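Local coordinates for protein glucuronoarabinoxylan endo-1,4-beta-xylanase (PDB 4FMV) that hydrolyses internal beta-1,4 linkages of the xylan backbone, this chain being the family 30 glycoside hydrolase part of a longer protein, at residues A[17-23]-A[43-48]; A[140-144]-A[153-158]; A[282-286]-A[353-359]; A[334-340]-A[370-376]. All coordinates share one frame; numbering follows the deposited sequence.

Interaction 1. Residues A[17-23]-A[43-48]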
loop_
_atom_site.group_PDB
_atom_site.type_symbol
_atom_site.label_atom_id
_atom_site.label_comp_id
_atom_site.label_asym_id
_atom_site.label_seq_id
_atom_site.Cartn_x
_atom_site.Cartn_y
_atom_site.Cartn_z
ATOM N N ARG A 17 1.380 8.489 -3.139
ATOM C CA ARG A 17 2.627 7.811 -3.446
ATOM C C ARG A 17 2.403 6.688 -4.473
ATOM O O ARG A 17 3.226 6.481 -5.369
ATOM C CB ARG A 17 3.291 7.273 -2.175
ATOM C CG ARG A 17 4.635 6.548 -2.397
ATOM C CD ARG A 17 5.642 7.453 -3.095
ATOM N NE ARG A 17 5.596 8.777 -2.501
ATOM C CZ ARG A 17 6.046 9.877 -3.083
ATOM N NH1 ARG A 17 6.602 9.821 -4.287
ATOM N NH2 ARG A 17 5.938 11.036 -2.456
ATOM N N GLY A 18 1.289 5.967 -4.342
ATOM C CA GLY A 18 0.980 4.919 -5.298
ATOM C C GLY A 18 0.188 3.766 -4.726
ATOM O O GLY A 18 -0.366 3.864 -3.623
ATOM N N PHE A 19 0.125 2.674 -5.489
ATOM C CA PHE A 19 -0.700 1.512 -5.155
ATOM C C PHE A 19 0.012 0.313 -5.722
ATOM O O PHE A 19 0.683 0.428 -6.732
ATOM C CB PHE A 19 -2.081 1.594 -5.829
ATOM C CG PHE A 19 -2.889 2.798 -5.423
ATOM C CD1 PHE A 19 -2.731 3.998 -6.090
ATOM C CD2 PHE A 19 -3.803 2.718 -4.375
ATOM C CE1 PHE A 19 -3.460 5.116 -5.720
ATOM C CE2 PHE A 19 -4.527 3.823 -3.984
ATOM C CZ PHE A 19 -4.361 5.028 -4.658
ATOM N N GLY A 20 -0.140 -0.853 -5.112
ATOM C CA GLY A 20 0.652 -1.990 -5.558
ATOM C C GLY A 20 0.340 -3.248 -4.781
ATOM O O GLY A 20 -0.737 -3.377 -4.197
ATOM N N ALA A 21 1.299 -4.174 -4.781
ATOM C CA ALA A 21 1.122 -5.487 -4.180
ATOM C C ALA A 21 2.486 -6.016 -3.748
ATOM O O ALA A 21 3.492 -5.302 -3.824
ATOM C CB ALA A 21 0.469 -6.437 -5.202
ATOM N N SER A 22 2.544 -7.274 -3.333
ATOM C CA SER A 22 3.806 -7.826 -2.870
ATOM C C SER A 22 4.232 -9.067 -3.658
ATOM O O SER A 22 3.408 -9.903 -4.006
ATOM C CB SER A 22 3.720 -8.158 -1.375
ATOM O OG SER A 22 4.936 -8.720 -0.909
ATOM N N SER A 23 5.525 -9.167 -3.937
ATOM C CA SER A 23 6.113 -10.370 -4.544
ATOM C C SER A 23 6.628 -11.382 -3.499
ATOM O O SER A 23 7.306 -12.350 -3.852
ATOM C CB SER A 23 7.216 -10.003 -5.548
ATOM O OG SER A 23 8.178 -9.125 -4.979
ATOM N N TYR A 43 0.246 -0.616 -11.638
ATOM C CA TYR A 43 0.695 -0.632 -10.236
ATOM C C TYR A 43 2.025 0.118 -10.114
ATOM O O TYR A 43 2.958 -0.081 -10.912
ATOM C CB TYR A 43 0.885 -2.036 -9.689
ATOM C CG TYR A 43 -0.362 -2.837 -9.476
ATOM C CD1 TYR A 43 -1.585 -2.413 -9.969
ATOM C CD2 TYR A 43 -0.318 -4.022 -8.752
ATOM C CE1 TYR A 43 -2.736 -3.190 -9.783
ATOM C CE2 TYR A 43 -1.446 -4.790 -8.576
ATOM C CZ TYR A 43 -2.650 -4.370 -9.076
ATOM O OH TYR A 43 -3.776 -5.161 -8.881
ATOM N N SER A 44 2.053 1.065 -9.181
ATOM C CA SER A 44 3.211 1.925 -8.946
ATOM C C SER A 44 4.114 1.588 -7.731
ATOM O O SER A 44 5.038 2.334 -7.430
ATOM C CB SER A 44 2.731 3.372 -8.908
ATOM O OG SER A 44 1.668 3.449 -7.977
ATOM N N ILE A 45 3.805 0.521 -6.997
ATOM C CA ILE A 45 4.614 0.129 -5.849
ATOM C C ILE A 45 4.688 -1.400 -5.766
ATOM O O ILE A 45 3.679 -2.083 -5.947
ATOM C CB ILE A 45 4.037 0.665 -4.501
ATOM C CG1 ILE A 45 3.804 2.175 -4.557
ATOM C CG2 ILE A 45 4.963 0.297 -3.327
ATOM C CD1 ILE A 45 3.134 2.748 -3.279
ATOM N N LEU A 46 5.882 -1.918 -5.491
ATOM C CA LEU A 46 6.094 -3.343 -5.230
ATOM C C LEU A 46 6.757 -3.532 -3.877
ATOM O O LEU A 46 7.731 -2.845 -3.546
ATOM C CB LEU A 46 7.000 -3.973 -6.313
ATOM C CG LEU A 46 7.339 -5.451 -6.087
ATOM C CD1 LEU A 46 6.088 -6.369 -6.160
ATOM C CD2 LEU A 46 8.364 -5.911 -7.094
ATOM N N ARG A 47 6.232 -4.475 -3.103
ATOM C CA ARG A 47 6.789 -4.839 -1.805
ATOM C C ARG A 47 7.498 -6.191 -1.899
ATOM O O ARG A 47 6.864 -7.210 -2.195
ATOM C CB ARG A 47 5.657 -4.933 -0.753
ATOM C CG ARG A 47 6.115 -5.293 0.661
ATOM C CD ARG A 47 4.909 -5.476 1.586
ATOM N NE ARG A 47 5.298 -5.690 2.995
ATOM C CZ ARG A 47 4.704 -6.553 3.812
ATOM N NH1 ARG A 47 3.708 -7.286 3.354
ATOM N NH2 ARG A 47 5.085 -6.657 5.100
ATOM N N LEU A 48 8.794 -6.192 -1.580
ATOM C CA LEU A 48 9.626 -7.393 -1.496
ATOM C C LEU A 48 9.653 -7.934 -0.064
ATOM O O LEU A 48 9.474 -7.184 0.902
ATOM C CB LEU A 48 11.070 -7.084 -1.898
ATOM C CG LEU A 48 11.329 -6.229 -3.134
ATOM C CD1 LEU A 48 12.817 -5.919 -3.224
ATOM C CD2 LEU A 48 10.833 -6.955 -4.382
HETATM O O HOH W 1 5.159 5.394 -6.640
#
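Arg47 O is gripped twice from segment 17-23: Ser22 OG at 2.8 Å and Ser23 N at 2.9 Å reach it from opposite faces of its carbonyl plane. The hydroxyl gets there because OG stands anti to its own backbone N (chi1 179°). One step back Arg47 N gives a sound bond to Ala21 O at 3.0 Å, whereas Ala21 N reaches Ile45 O only weakly. At the start of the pairing Ser44 OG receives Phe19 N at 3.0 Å, and Phe19 O takes Ser44 N in return at 2.9 Å. Beside this pair Ile45 swings its CD1 to 3.4 Å from Gly18 C. Further out, the extended Arg47 chain carries its guanidinium to Glu177, Glu232, Asn142 and Ser86, while Glu69 holds Ser23 OG. Strands 11-22 and 45-49, running parallel and joined through helix 31-40, form a beta-alpha-beta unit, the repeating element of the (beta/alpha)8 barrel that makes up the hydrolase core.

Interaction 2. Residues A[140-144]-A[153-158]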
loop_
_atom_site.group_PDB
_atom_site.type_symbol
_atom_site.label_atom_id
_atom_site.label_comp_id
_atom_site.label_asym_id
_atom_site.label_seq_id
_atom_site.Cartn_x
_atom_site.Cartn_y
_atom_site.Cartn_z
ATOM N N VAL A 140 11.655 -2.208 9.336
ATOM C CA VAL A 140 12.333 -2.842 10.462
ATOM C C VAL A 140 11.749 -4.239 10.700
ATOM O O VAL A 140 12.483 -5.206 10.883
ATOM C CB VAL A 140 12.219 -1.987 11.770
ATOM C CG1 VAL A 140 12.867 -2.704 12.977
ATOM C CG2 VAL A 140 12.825 -0.594 11.564
ATOM N N GLN A 141 10.428 -4.341 10.781
ATOM C CA GLN A 141 9.807 -5.641 10.997
ATOM C C GLN A 141 8.380 -5.707 10.437
ATOM O O GLN A 141 7.575 -4.794 10.676
ATOM C CB GLN A 141 9.767 -5.916 12.532
ATOM C CG GLN A 141 8.980 -7.204 12.938
ATOM C CD GLN A 141 9.673 -8.503 12.538
ATOM O OE1 GLN A 141 10.861 -8.680 12.807
ATOM N NE2 GLN A 141 8.920 -9.434 11.898
ATOM N N ASN A 142 8.025 -6.825 9.817
ATOM C CA ASN A 142 6.627 -7.128 9.526
ATOM C C ASN A 142 5.863 -7.579 10.784
ATOM O O ASN A 142 6.275 -8.533 11.450
ATOM C CB ASN A 142 6.535 -8.261 8.510
ATOM C CG ASN A 142 5.101 -8.587 8.158
ATOM O OD1 ASN A 142 4.437 -7.785 7.500
ATOM N ND2 ASN A 142 4.599 -9.746 8.616
ATOM N N GLU A 143 4.742 -6.928 11.076
ATOM C CA GLU A 143 3.853 -7.324 12.184
ATOM C C GLU A 143 4.586 -7.773 13.442
ATOM O O GLU A 143 4.415 -8.911 13.892
ATOM C CB GLU A 143 2.857 -8.400 11.725
ATOM C CG GLU A 143 2.032 -7.922 10.522
ATOM C CD GLU A 143 0.888 -8.835 10.164
ATOM O OE1 GLU A 143 0.695 -9.844 10.853
ATOM O OE2 GLU A 143 0.185 -8.540 9.180
ATOM N N PRO A 144 5.394 -6.869 14.022
ATOM C CA PRO A 144 6.134 -7.172 15.246
ATOM C C PRO A 144 5.175 -7.492 16.373
ATOM O O PRO A 144 5.599 -8.079 17.369
ATOM C CB PRO A 144 6.825 -5.847 15.561
ATOM C CG PRO A 144 5.889 -4.801 14.946
ATOM C CD PRO A 144 5.543 -5.457 13.629
ATOM N N TRP A 153 8.562 -7.869 18.480
ATOM C CA TRP A 153 9.164 -6.682 19.069
ATOM C C TRP A 153 8.096 -5.973 19.872
ATOM O O TRP A 153 7.028 -5.700 19.348
ATOM C CB TRP A 153 9.608 -5.667 18.001
ATOM C CG TRP A 153 10.547 -6.153 16.945
ATOM C CD1 TRP A 153 10.362 -7.198 16.095
ATOM C CD2 TRP A 153 11.801 -5.565 16.595
ATOM N NE1 TRP A 153 11.437 -7.312 15.240
ATOM C CE2 TRP A 153 12.329 -6.317 15.523
ATOM C CE3 TRP A 153 12.532 -4.472 17.088
ATOM C CZ2 TRP A 153 13.564 -6.014 14.933
ATOM C CZ3 TRP A 153 13.763 -4.179 16.505
ATOM C CH2 TRP A 153 14.259 -4.946 15.437
ATOM N N THR A 154 8.372 -5.668 21.133
ATOM C CA THR A 154 7.479 -4.820 21.899
ATOM C C THR A 154 7.555 -3.416 21.319
ATOM O O THR A 154 8.494 -3.086 20.574
ATOM C CB THR A 154 7.919 -4.761 23.364
ATOM O OG1 THR A 154 9.218 -4.150 23.443
ATOM C CG2 THR A 154 7.969 -6.174 23.969
ATOM N N PRO A 155 6.558 -2.574 21.635
ATOM C CA PRO A 155 6.680 -1.171 21.236
ATOM C C PRO A 155 7.991 -0.564 21.715
ATOM O O PRO A 155 8.571 0.260 21.008
ATOM C CB PRO A 155 5.496 -0.514 21.943
ATOM C CG PRO A 155 4.454 -1.619 21.940
ATOM C CD PRO A 155 5.237 -2.877 22.207
ATOM N N GLN A 156 8.456 -0.960 22.896
ATOM C CA GLN A 156 9.694 -0.381 23.436
ATOM C C GLN A 156 10.906 -0.884 22.653
ATOM O O GLN A 156 11.826 -0.126 22.371
ATOM C CB GLN A 156 9.856 -0.677 24.948
ATOM C CG GLN A 156 11.145 -0.112 25.551
ATOM C CD GLN A 156 11.146 1.400 25.606
ATOM O OE1 GLN A 156 10.153 2.019 26.008
ATOM N NE2 GLN A 156 12.251 2.009 25.194
ATOM N N GLU A 157 10.909 -2.163 22.300
ATOM C CA GLU A 157 12.007 -2.703 21.499
ATOM C C GLU A 157 12.135 -1.981 20.161
ATOM O O GLU A 157 13.235 -1.601 19.762
ATOM C CB GLU A 157 11.825 -4.207 21.293
ATOM C CG GLU A 157 12.412 -4.986 22.463
ATOM C CD GLU A 157 11.790 -6.343 22.659
ATOM O OE1 GLU A 157 10.885 -6.707 21.867
ATOM O OE2 GLU A 157 12.186 -7.030 23.627
ATOM N N MET A 158 11.008 -1.827 19.469
ATOM C CA MET A 158 10.947 -1.076 18.214
ATOM C C MET A 158 11.456 0.357 18.407
ATOM O O MET A 158 12.224 0.858 17.579
ATOM C CB MET A 158 9.516 -1.052 17.684
ATOM C CG MET A 158 9.313 -0.170 16.436
ATOM S SD MET A 158 10.127 -0.782 14.950
ATOM C CE MET A 158 9.503 -2.458 14.861
#
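Trp153 turns one face of its indole to the loop 140-144, and here the packing is close. Val140 CG1 sits over the six-membered ring, toward its rim, in a CH-pi contact 4.0 Å from the centroid. Met158 CE approaches the same face, meeting Val140 CG1 tip to tip at 3.9 Å. Next along, Gln141 CG lies 3.4 Å from Trp153 NE1. A bend at chi2 (70°) then brings Gln141 OE1 to 2.9 Å from Trp153 NE1, a bent bond in which the oxygen lies 21° out of the ring plane. Gln141 NE2 donates to Asn142 O and to Trp88 O, which fixes the rotation of the amide. A straighter bond, Trp153 N to Pro144 O at 3.2 Å, ties the backbones together. Beyond Trp153 the chain turns away from the loop: Thr154 and Gln156 face solvent, and a capping box of Thr154 and Glu157 starts the helix. Met185 of helix 183-190 packs on Pro144 and Met158, Val140 lies against Val173 and Met158 against Ala175 of strand 172-178, and Leu109 of strand 103-109 touches Trp153. Helix 155-164 is thus lodged beside the loop that follows barrel strand 137-139.

Interaction 3. Residues A[282-286]-A[353-359]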
loop_
_atom_site.group_PDB
_atom_site.type_symbol
_atom_site.label_atom_id
_atom_site.label_comp_id
_atom_site.label_asym_id
_atom_site.label_seq_id
_atom_site.Cartn_x
_atom_site.Cartn_y
_atom_site.Cartn_z
ATOM N N LYS A 282 -10.213 -10.668 -10.379
ATOM C CA LYS A 282 -11.023 -9.451 -10.306
ATOM C C LYS A 282 -10.479 -8.453 -9.286
ATOM O O LYS A 282 -10.462 -7.251 -9.548
ATOM C CB LYS A 282 -12.487 -9.791 -10.020
ATOM C CG LYS A 282 -13.428 -8.582 -10.068
ATOM C CD LYS A 282 -14.889 -9.067 -10.067
ATOM C CE LYS A 282 -15.165 -9.917 -11.316
ATOM N NZ LYS A 282 -15.193 -9.034 -12.521
ATOM N N ARG A 283 -10.031 -8.948 -8.129
ATOM C CA ARG A 283 -9.453 -8.092 -7.096
ATOM C C ARG A 283 -8.306 -7.230 -7.617
ATOM O O ARG A 283 -8.131 -6.096 -7.160
ATOM C CB ARG A 283 -8.983 -8.915 -5.885
ATOM C CG ARG A 283 -10.103 -9.394 -4.953
ATOM C CD ARG A 283 -9.633 -10.629 -4.187
ATOM N NE ARG A 283 -9.566 -11.763 -5.100
ATOM C CZ ARG A 283 -8.884 -12.878 -4.883
ATOM N NH1 ARG A 283 -8.185 -13.022 -3.777
ATOM N NH2 ARG A 283 -8.893 -13.846 -5.793
ATOM N N ALA A 284 -7.536 -7.747 -8.577
ATOM C CA ALA A 284 -6.444 -6.963 -9.169
ATOM C C ALA A 284 -6.985 -5.725 -9.874
ATOM O O ALA A 284 -6.385 -4.655 -9.809
ATOM C CB ALA A 284 -5.623 -7.823 -10.160
ATOM N N TYR A 285 -8.114 -5.885 -10.554
ATOM C CA TYR A 285 -8.766 -4.788 -11.267
ATOM C C TYR A 285 -9.401 -3.778 -10.298
ATOM O O TYR A 285 -9.367 -2.570 -10.551
ATOM C CB TYR A 285 -9.805 -5.329 -12.234
ATOM C CG TYR A 285 -9.217 -6.203 -13.330
ATOM C CD1 TYR A 285 -8.721 -5.640 -14.500
ATOM C CD2 TYR A 285 -9.146 -7.582 -13.188
ATOM C CE1 TYR A 285 -8.186 -6.431 -15.513
ATOM C CE2 TYR A 285 -8.606 -8.395 -14.207
ATOM C CZ TYR A 285 -8.124 -7.806 -15.357
ATOM O OH TYR A 285 -7.596 -8.573 -16.371
ATOM N N VAL A 286 -9.948 -4.258 -9.181
ATOM C CA VAL A 286 -10.414 -3.343 -8.136
ATOM C C VAL A 286 -9.273 -2.389 -7.750
ATOM O O VAL A 286 -9.453 -1.171 -7.721
ATOM C CB VAL A 286 -10.878 -4.079 -6.869
ATOM C CG1 VAL A 286 -11.122 -3.046 -5.705
ATOM C CG2 VAL A 286 -12.130 -4.918 -7.151
ATOM N N THR A 353 -15.477 -1.843 -12.725
ATOM C CA THR A 353 -15.313 -3.218 -12.267
ATOM C C THR A 353 -16.547 -3.629 -11.452
ATOM O O THR A 353 -16.950 -2.938 -10.513
ATOM C CB THR A 353 -14.045 -3.396 -11.429
ATOM O OG1 THR A 353 -12.878 -3.159 -12.240
ATOM C CG2 THR A 353 -13.970 -4.812 -10.856
ATOM N N ASP A 354 -17.152 -4.739 -11.840
ATOM C CA ASP A 354 -18.308 -5.300 -11.140
ATOM C C ASP A 354 -18.332 -6.819 -11.394
ATOM O O ASP A 354 -17.308 -7.387 -11.806
ATOM C CB ASP A 354 -19.628 -4.586 -11.506
ATOM C CG ASP A 354 -20.153 -4.965 -12.873
ATOM O OD1 ASP A 354 -19.411 -5.610 -13.637
ATOM O OD2 ASP A 354 -21.313 -4.604 -13.186
ATOM N N SER A 355 -19.443 -7.483 -11.076
ATOM C CA SER A 355 -19.525 -8.929 -11.240
ATOM C C SER A 355 -19.137 -9.418 -12.644
ATOM O O SER A 355 -18.569 -10.492 -12.769
ATOM C CB SER A 355 -20.910 -9.467 -10.850
ATOM O OG SER A 355 -21.898 -9.085 -11.793
ATOM N N SER A 356 -19.527 -8.702 -13.698
ATOM C CA SER A 356 -19.146 -9.099 -15.059
ATOM C C SER A 356 -17.995 -8.333 -15.708
ATOM O O SER A 356 -17.558 -8.684 -16.811
ATOM C CB SER A 356 -20.361 -9.050 -15.989
ATOM O OG SER A 356 -20.746 -7.706 -16.215
ATOM N N ARG A 357 -17.482 -7.302 -15.049
ATOM C CA ARG A 357 -16.529 -6.445 -15.737
ATOM C C ARG A 357 -15.240 -6.227 -14.966
ATOM O O ARG A 357 -15.266 -6.095 -13.750
ATOM C CB ARG A 357 -17.174 -5.117 -16.101
ATOM C CG ARG A 357 -18.094 -5.258 -17.281
ATOM C CD ARG A 357 -18.960 -4.038 -17.448
ATOM N NE ARG A 357 -19.901 -3.869 -16.347
ATOM C CZ ARG A 357 -20.857 -2.947 -16.346
ATOM N NH1 ARG A 357 -20.971 -2.136 -17.389
ATOM N NH2 ARG A 357 -21.676 -2.819 -15.309
ATOM N N ASN A 358 -14.115 -6.237 -15.681
ATOM C CA ASN A 358 -12.832 -5.928 -15.074
ATOM C C ASN A 358 -12.247 -4.655 -15.664
ATOM O O ASN A 358 -11.711 -4.673 -16.765
ATOM C CB ASN A 358 -11.896 -7.107 -15.316
ATOM C CG ASN A 358 -12.287 -8.316 -14.485
ATOM O OD1 ASN A 358 -12.659 -8.174 -13.308
ATOM N ND2 ASN A 358 -12.203 -9.511 -15.084
ATOM N N MET A 359 -12.303 -3.554 -14.920
ATOM C CA MET A 359 -11.814 -2.287 -15.464
ATOM C C MET A 359 -12.246 -2.088 -16.921
ATOM O O MET A 359 -11.461 -1.595 -17.723
ATOM C CB MET A 359 -10.291 -2.196 -15.391
ATOM C CG MET A 359 -9.739 -1.933 -14.010
ATOM S SD MET A 359 -8.211 -0.977 -14.114
ATOM C CE MET A 359 -8.731 0.317 -15.215
HETATM O O HOH W 2 -15.760 -10.860 -14.500
#
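Lys282 NZ is held by several oxygens at the turn 353-359. Asp354 O receives it almost in line with its C=O bond at 2.8 Å, and Asn358 OD1 takes it at 2.8 Å from 48° above the amide plane. Arg357 O adds a weak bond, and a water accepts from the same nitrogen. The lysine chain runs out straight and then bends at chi3 (-62°) and chi4, curling its ammonium group into the turn. That turn closes the hairpin of strands 347-353 and 360-366 in the beta-structured side domain, and helix 282-291 belongs to the barrel, so the contact joins the two parts of a GH30 enzyme. Asn358 also serves Tyr285: its CB lies over the centre of the ring, 3.4 Å from the centroid, with the amide stacked nearly parallel to the phenol. Met359 CG comes to the edge of that ring, 3.8 Å from Tyr285 CB. Thr353 CG2 touches both Lys282 CG and Val286 CG2. Within the turn, Arg357 grips the Asp354 carboxylate side-on, and Thr353 OG1, also bonded to Gln289, accepts Met359 N at 2.8 Å.

Interaction 4. Residues A[334-340]-A[370-376]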
loop_
_atom_site.group_PDB
_atom_site.type_symbol
_atom_site.label_atom_id
_atom_site.label_comp_id
_atom_site.label_asym_id
_atom_site.label_seq_id
_atom_site.Cartn_x
_atom_site.Cartn_y
_atom_site.Cartn_z
ATOM N N VAL A 334 -27.657 3.355 -9.514
ATOM C CA VAL A 334 -28.098 4.682 -9.102
ATOM C C VAL A 334 -27.411 5.749 -9.949
ATOM O O VAL A 334 -26.249 5.592 -10.322
ATOM C CB VAL A 334 -27.786 4.936 -7.613
ATOM C CG1 VAL A 334 -27.988 6.405 -7.264
ATOM C CG2 VAL A 334 -28.652 4.055 -6.730
ATOM N N SER A 335 -28.130 6.820 -10.270
ATOM C CA SER A 335 -27.541 7.932 -10.999
ATOM C C SER A 335 -26.852 8.840 -9.979
ATOM O O SER A 335 -27.383 9.063 -8.881
ATOM C CB SER A 335 -28.608 8.711 -11.755
ATOM O OG SER A 335 -29.320 9.554 -10.869
ATOM N N GLN A 336 -25.668 9.346 -10.328
ATOM C CA GLN A 336 -24.964 10.293 -9.463
ATOM C C GLN A 336 -24.488 11.513 -10.250
ATOM O O GLN A 336 -23.834 11.383 -11.297
ATOM C CB GLN A 336 -23.781 9.627 -8.756
ATOM C CG GLN A 336 -22.982 10.583 -7.845
ATOM C CD GLN A 336 -23.798 11.094 -6.662
ATOM O OE1 GLN A 336 -24.196 10.317 -5.788
ATOM N NE2 GLN A 336 -24.050 12.397 -6.629
ATOM N N LYS A 337 -24.825 12.698 -9.747
ATOM C CA LYS A 337 -24.390 13.947 -10.368
ATOM C C LYS A 337 -23.113 14.434 -9.700
ATOM O O LYS A 337 -22.981 14.398 -8.462
ATOM C CB LYS A 337 -25.476 15.014 -10.241
ATOM C CG LYS A 337 -25.075 16.356 -10.822
ATOM C CD LYS A 337 -26.147 17.393 -10.562
ATOM C CE LYS A 337 -25.857 18.707 -11.281
ATOM N NZ LYS A 337 -26.183 18.577 -12.726
ATOM N N PHE A 338 -22.166 14.870 -10.525
ATOM C CA PHE A 338 -20.898 15.380 -10.033
ATOM C C PHE A 338 -20.697 16.820 -10.503
ATOM O O PHE A 338 -20.989 17.135 -11.654
ATOM C CB PHE A 338 -19.745 14.529 -10.555
ATOM C CG PHE A 338 -19.833 13.070 -10.193
ATOM C CD1 PHE A 338 -19.241 12.598 -9.037
ATOM C CD2 PHE A 338 -20.461 12.165 -11.035
ATOM C CE1 PHE A 338 -19.286 11.247 -8.708
ATOM C CE2 PHE A 338 -20.520 10.811 -10.712
ATOM C CZ PHE A 338 -19.933 10.357 -9.544
ATOM N N ASN A 339 -20.192 17.677 -9.616
ATOM C CA ASN A 339 -19.909 19.079 -9.936
ATOM C C ASN A 339 -18.461 19.450 -9.626
ATOM O O ASN A 339 -18.017 19.323 -8.483
ATOM C CB ASN A 339 -20.796 20.024 -9.121
ATOM C CG ASN A 339 -22.263 19.712 -9.245
ATOM O OD1 ASN A 339 -22.735 19.249 -10.292
ATOM N ND2 ASN A 339 -23.007 19.985 -8.177
ATOM N N PHE A 340 -17.738 19.942 -10.629
ATOM C CA PHE A 340 -16.388 20.448 -10.418
ATOM C C PHE A 340 -16.433 21.899 -9.967
ATOM O O PHE A 340 -17.190 22.722 -10.522
ATOM C CB PHE A 340 -15.579 20.359 -11.701
ATOM C CG PHE A 340 -15.355 18.947 -12.191
ATOM C CD1 PHE A 340 -14.419 18.120 -11.571
ATOM C CD2 PHE A 340 -16.050 18.462 -13.299
ATOM C CE1 PHE A 340 -14.198 16.829 -12.031
ATOM C CE2 PHE A 340 -15.832 17.180 -13.767
ATOM C CZ PHE A 340 -14.907 16.359 -13.130
ATOM N N GLY A 370 -19.344 22.498 -15.880
ATOM C CA GLY A 370 -18.645 21.921 -14.745
ATOM C C GLY A 370 -19.347 20.718 -14.136
ATOM O O GLY A 370 -18.966 20.269 -13.060
ATOM N N SER A 371 -20.356 20.185 -14.826
ATOM C CA SER A 371 -21.179 19.104 -14.277
ATOM C C SER A 371 -21.368 17.910 -15.216
ATOM O O SER A 371 -21.489 18.080 -16.430
ATOM C CB SER A 371 -22.551 19.647 -13.892
ATOM O OG SER A 371 -23.261 18.695 -13.121
ATOM N N PHE A 372 -21.405 16.701 -14.655
ATOM C CA PHE A 372 -21.826 15.532 -15.436
ATOM C C PHE A 372 -22.547 14.528 -14.555
ATOM O O PHE A 372 -22.252 14.418 -13.367
ATOM C CB PHE A 372 -20.641 14.865 -16.148
ATOM C CG PHE A 372 -19.777 14.027 -15.244
ATOM C CD1 PHE A 372 -18.720 14.595 -14.553
ATOM C CD2 PHE A 372 -20.018 12.665 -15.094
ATOM C CE1 PHE A 372 -17.926 13.834 -13.724
ATOM C CE2 PHE A 372 -19.225 11.892 -14.257
ATOM C CZ PHE A 372 -18.175 12.475 -13.576
ATOM N N THR A 373 -23.487 13.794 -15.141
ATOM C CA THR A 373 -24.209 12.759 -14.410
ATOM C C THR A 373 -23.899 11.374 -14.980
ATOM O O THR A 373 -23.776 11.192 -16.194
ATOM C CB THR A 373 -25.736 13.013 -14.406
ATOM O OG1 THR A 373 -26.005 14.308 -13.853
ATOM C CG2 THR A 373 -26.470 11.946 -13.580
ATOM N N ALA A 374 -23.759 10.398 -14.096
ATOM C CA ALA A 374 -23.417 9.050 -14.516
ATOM C C ALA A 374 -24.300 8.029 -13.815
ATOM O O ALA A 374 -24.798 8.281 -12.723
ATOM C CB ALA A 374 -21.930 8.772 -14.234
ATOM N N GLN A 375 -24.513 6.895 -14.469
ATOM C CA GLN A 375 -25.102 5.724 -13.831
ATOM C C GLN A 375 -24.000 4.933 -13.139
ATOM O O GLN A 375 -23.011 4.589 -13.762
ATOM C CB GLN A 375 -25.743 4.822 -14.884
ATOM C CG GLN A 375 -26.968 5.433 -15.542
ATOM C CD GLN A 375 -28.105 5.600 -14.558
ATOM O OE1 GLN A 375 -28.503 6.725 -14.242
ATOM N NE2 GLN A 375 -28.626 4.473 -14.049
ATOM N N LEU A 376 -24.169 4.644 -11.856
ATOM C CA LEU A 376 -23.253 3.742 -11.156
ATOM C C LEU A 376 -23.938 2.380 -11.004
ATOM O O LEU A 376 -24.939 2.266 -10.287
ATOM C CB LEU A 376 -22.899 4.297 -9.774
ATOM C CG LEU A 376 -22.405 5.740 -9.695
ATOM C CD1 LEU A 376 -22.172 6.132 -8.232
ATOM C CD2 LEU A 376 -21.137 5.922 -10.548
#
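Phe372 has Phe338 over one face and Phe340 at its edge. Phe338 CD2 comes within 3.4 Å of Phe372 CZ, yet the two rings, 21° from parallel, are slid apart and barely overlap. Phe340 CE2 lies in the plane of the Phe372 ring, 3.9 Å from Phe372 CE1. The Phe338 ring in turn carries Gln336 CG over one face and Ala374 CB at its edge. With chi1 at 77°, Phe372 CG is set between its backbone N and carbonyl carbon, which brings the ring across to Phe338; Phe384 touches both rings. On the other side of the ladder Lys337 NZ donates to Ser371 OG at 3.0 Å, and that hydroxyl lies 2.9 Å from Asn339 OD1. Paired backbone bonds link Val334 with Leu376, Gln336 with Ala374 and Phe338 with Phe372, before Phe340 N ends the series on Gly370 O at 2.7 Å. The face of Phe338, Phe372, Ala374 and Leu376 is largely buried, that of Ser335, Lys337, Thr373 and Gln375 polar and more exposed: a regular antiparallel ladder of family 30's beta-sandwich side domain.

How the interactions relate
Interactions 1 and 2 both belong to the barrel and meet at the C-terminal ends of its strands, where Arg47 NH2 lies 2.7 Å from Asn142 OD1, a probable hydrogen bond. In clan A glycosidases the acid/base and nucleophile sit at the ends of barrel strands four and seven; interaction 2 adjoins the fourth, strand 137-139, which places this junction close to the probable active site. Interaction 1 also touches interaction 3, through Tyr43 OH and Ala284 O at 2.8 Å. From there interaction 3 crosses to the side domain, and its nearest atoms are about 7 Å from interaction 4, with their segments alternating along the chain. Interactions 2 and 4 lie farthest apart, centres about 46 Å.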